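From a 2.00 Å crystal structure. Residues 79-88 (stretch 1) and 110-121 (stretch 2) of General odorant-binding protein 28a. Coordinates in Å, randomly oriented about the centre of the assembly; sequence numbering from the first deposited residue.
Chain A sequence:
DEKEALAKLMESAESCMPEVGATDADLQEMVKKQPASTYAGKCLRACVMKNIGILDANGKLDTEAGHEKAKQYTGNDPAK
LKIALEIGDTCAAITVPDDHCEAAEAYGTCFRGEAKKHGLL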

# COMPACT_ATOMS: atom_id res chain seq x y z
N ALA A 79 10.45 -4.80 15.50
CA ALA A 79 9.43 -3.98 16.15
C ALA A 79 8.47 -3.34 15.14
O ALA A 79 7.24 -3.43 15.29
N LYS A 80 9.04 -2.73 14.10
CA LYS A 80 8.26 -2.16 13.00
C LYS A 80 7.41 -3.21 12.33
O LYS A 80 6.20 -3.03 12.15
N LEU A 81 8.07 -4.29 11.94
CA LEU A 81 7.45 -5.35 11.17
C LEU A 81 6.25 -5.89 11.91
O LEU A 81 5.22 -6.14 11.31
N LYS A 82 6.39 -6.04 13.22
CA LYS A 82 5.30 -6.55 14.03
C LYS A 82 4.09 -5.64 13.92
O LYS A 82 2.97 -6.11 13.78
N ILE A 83 4.32 -4.33 13.97
CA ILE A 83 3.23 -3.36 13.91
C ILE A 83 2.46 -3.42 12.59
O ILE A 83 1.23 -3.40 12.57
N ALA A 84 3.19 -3.49 11.49
CA ALA A 84 2.59 -3.62 10.16
C ALA A 84 1.68 -4.83 10.10
O ALA A 84 0.56 -4.77 9.58
N LEU A 85 2.17 -5.95 10.64
CA LEU A 85 1.37 -7.15 10.71
C LEU A 85 0.04 -6.86 11.40
O LEU A 85 -1.01 -7.29 10.93
N GLU A 86 0.10 -6.10 12.49
CA GLU A 86 -1.12 -5.77 13.22
C GLU A 86 -1.99 -4.82 12.41
O GLU A 86 -3.21 -4.89 12.48
N ILE A 87 -1.35 -3.93 11.65
CA ILE A 87 -2.07 -2.99 10.79
C ILE A 87 -2.82 -3.75 9.70
O ILE A 87 -3.98 -3.42 9.40
N GLY A 88 -2.19 -4.77 9.13
CA GLY A 88 -2.85 -5.65 8.18
C GLY A 88 -4.12 -6.27 8.73
O GLY A 88 -5.17 -6.27 8.08
N CYS A 110 -6.39 3.41 5.61
CA CYS A 110 -6.32 2.67 6.86
C CYS A 110 -4.86 2.45 7.29
O CYS A 110 -4.48 2.66 8.46
N PHE A 111 -4.05 2.05 6.32
CA PHE A 111 -2.62 1.87 6.55
C PHE A 111 -1.97 3.11 7.14
O PHE A 111 -1.28 3.04 8.15
N ARG A 112 -2.18 4.25 6.49
CA ARG A 112 -1.58 5.50 6.92
C ARG A 112 -2.10 5.91 8.27
O ARG A 112 -1.35 6.42 9.10
N GLY A 113 -3.41 5.72 8.47
CA GLY A 113 -4.07 6.09 9.70
C GLY A 113 -3.48 5.33 10.87
O GLY A 113 -3.08 5.92 11.87
N GLU A 114 -3.41 4.01 10.72
CA GLU A 114 -2.90 3.15 11.77
C GLU A 114 -1.42 3.42 11.98
O GLU A 114 -0.93 3.43 13.11
N ALA A 115 -0.70 3.64 10.89
CA ALA A 115 0.73 3.90 10.96
C ALA A 115 1.03 5.19 11.75
O ALA A 115 2.03 5.27 12.45
N LYS A 116 0.14 6.17 11.66
CA LYS A 116 0.29 7.41 12.42
C LYS A 116 -0.01 7.19 13.89
O LYS A 116 0.67 7.73 14.76
N LYS A 117 -1.04 6.41 14.15
CA LYS A 117 -1.43 6.06 15.50
C LYS A 117 -0.31 5.28 16.22
O LYS A 117 0.02 5.59 17.36
N HIS A 118 0.29 4.32 15.53
CA HIS A 118 1.32 3.46 16.11
C HIS A 118 2.76 3.97 15.99
O HIS A 118 3.71 3.24 16.29
N GLY A 119 2.92 5.22 15.56
CA GLY A 119 4.23 5.84 15.48
C GLY A 119 5.10 5.48 14.29
O GLY A 119 6.27 5.88 14.23
N LEU A 120 4.56 4.73 13.33
CA LEU A 120 5.29 4.49 12.09
C LEU A 120 5.21 5.69 11.15
O LEU A 120 6.12 5.94 10.36
N LEU A 121 4.10 6.43 11.27
CA LEU A 121 3.73 7.54 10.39
C LEU A 121 3.95 7.27 8.92
O LEU A 121 3.25 7.84 8.08

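The contact between these two stretches is almost wholly apolar: no direct hydrogen bond or salt bridge joins them, and about 441 Å² of surface is buried, both sides summed. The axes of helix 79-88 and helix 110-117 cross at 134°, so the two helices run obliquely, nearer antiparallel than parallel; the segment after the second helix also takes part.

Lys-80 starts sideways, with chi1 m and the rest of the chain t. Its aliphatic part serves as a hydrophobic surface, Lys-80 CG lying 3.7 Å from Leu-120 CD2, while the extended chain leads NZ out of the contact. Lys-82 stays outside the contact; Lys-82 NZ instead donates to Glu-86 OE2 at 3.2 Å, a salt bridge one helical turn along its own stretch.

Ile-83 (m, t) points toward the other stretch. Ile-83 CG2 sits 3.7 Å from His-118 CB and 3.9 Å from Leu-120 CD1, a branched side chain filling the space beside the turn. His-118 (chi1 m) points toward the first helix. Leu-120 (m, t) points back in from beyond the helix; the preceding Gly-119 has a positive phi of 79°, which favours glycine.

Glu-86 contributes its backbone through a water, whose oxygen donates weakly to Glu-86 O at 3.5 Å and more firmly to Glu-114 OE1 at 3.0 Å; a weak bond of 3.4 Å joins the same water oxygen to His-118 NE2. Glu-114 (m, m) leads its carboxylate away from the apolar centre, where Glu-114 OE2 accepts from Lys-117 NZ at 2.9 Å in a salt bridge.

Ile-87 (m, t), buried and pointing toward the other stretch, has the largest covered area. Ile-87 CG2 lies 3.7 Å from Phe-111 CD1, obliquely to a ring that comes nearer than its sideways CA-to-CB bond, with chi1 m. Ile-87 CG1 is 3.7 Å from Glu-114 CB and 4.2 Å from His-118 CD2, and Ile-87 CD1 is 4.3 Å from Ala-115 CB and 4.2 Å from Leu-120 CD1. The short side chain of Ala-115 leaves its backbone within reach, Ile-87 CD1 lying 3.9 Å from Ala-115 N.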

# COMPACT_ATOMS: atom_id res chain seq x y z
CB ALA A 79 10.08 -2.90 17.02
CB LYS A 80 9.17 -1.53 11.94
CG LYS A 80 9.74 -0.17 12.26
CD LYS A 80 10.68 0.25 11.14
CE LYS A 80 11.32 1.60 11.42
NZ LYS A 80 12.46 1.86 10.50
CB LEU A 81 8.45 -6.48 10.91
CG LEU A 81 8.29 -7.38 9.70
CD1 LEU A 81 7.68 -6.62 8.55
CD2 LEU A 81 9.67 -7.89 9.31
CB LYS A 82 5.72 -6.70 15.50
CG LYS A 82 4.59 -7.16 16.43
CD LYS A 82 5.01 -7.12 17.90
CE LYS A 82 5.46 -5.71 18.34
NZ LYS A 82 4.43 -4.64 18.10
CB ILE A 83 3.75 -1.94 14.12
CG1 ILE A 83 4.37 -1.81 15.52
CG2 ILE A 83 2.64 -0.92 13.90
CD1 ILE A 83 4.91 -0.43 15.81
CB ALA A 84 3.66 -3.71 9.10
CB LEU A 85 2.12 -8.25 11.46
CG LEU A 85 3.12 -9.03 10.60
CD1 LEU A 85 4.09 -9.81 11.47
CD2 LEU A 85 2.37 -9.95 9.65
CB GLU A 86 -0.77 -5.17 14.58
CG GLU A 86 -0.05 -6.17 15.48
CD GLU A 86 0.54 -5.53 16.72
OE1 GLU A 86 -0.06 -4.58 17.26
OE2 GLU A 86 1.63 -5.98 17.14
CB ILE A 87 -1.10 -1.96 10.19
CG1 ILE A 87 -0.61 -1.02 11.30
CG2 ILE A 87 -1.75 -1.20 9.02
CD1 ILE A 87 0.46 -0.05 10.88
CB CYS A 110 -7.03 1.32 6.72
SG CYS A 110 -7.20 0.43 8.28
CB PHE A 111 -1.91 1.48 5.25
CG PHE A 111 -2.23 0.08 4.78
CD1 PHE A 111 -3.00 -0.77 5.54
CD2 PHE A 111 -1.74 -0.38 3.56
CE1 PHE A 111 -3.28 -2.07 5.10
CE2 PHE A 111 -2.02 -1.66 3.11
CZ PHE A 111 -2.78 -2.50 3.88
CB ARG A 112 -1.83 6.61 5.92
CG ARG A 112 -1.15 6.43 4.60
CD ARG A 112 -1.15 7.74 3.82
NE ARG A 112 -2.47 8.32 3.79
CZ ARG A 112 -3.41 7.99 2.91
NH1 ARG A 112 -3.16 7.08 1.97
NH2 ARG A 112 -4.59 8.58 2.98
CB GLU A 114 -3.15 1.69 11.42
CG GLU A 114 -4.62 1.33 11.40
CD GLU A 114 -5.26 1.57 12.75
OE1 GLU A 114 -4.71 1.04 13.75
OE2 GLU A 114 -6.27 2.30 12.82
CB ALA A 115 1.33 3.97 9.57
CB LYS A 116 -0.61 8.51 11.88
CG LYS A 116 -0.21 9.03 10.53
CD LYS A 116 -1.38 9.79 9.92
CE LYS A 116 -1.02 10.40 8.57
NZ LYS A 116 -0.06 11.51 8.74
CB LYS A 117 -2.73 5.25 15.46
CG LYS A 117 -3.19 4.64 16.77
CD LYS A 117 -4.70 4.43 16.76
CE LYS A 117 -5.20 3.92 15.41
NZ LYS A 117 -6.67 3.64 15.41
CB HIS A 118 1.25 2.07 15.48
CG HIS A 118 0.02 1.31 15.85
ND1 HIS A 118 -0.31 1.04 17.17
CD2 HIS A 118 -0.96 0.76 15.10
CE1 HIS A 118 -1.44 0.36 17.20
NE2 HIS A 118 -1.86 0.18 15.96
CB LEU A 120 4.73 3.26 11.38
CG LEU A 120 5.16 1.90 11.91
CD1 LEU A 120 4.56 0.81 11.04
CD2 LEU A 120 6.67 1.79 11.93
CB LEU A 121 4.47 8.82 10.79
CG LEU A 121 3.72 9.69 11.81
CD1 LEU A 121 3.74 9.03 13.19
CD2 LEU A 121 4.30 11.10 11.88
O HOH W 1 -3.52 -1.66 13.70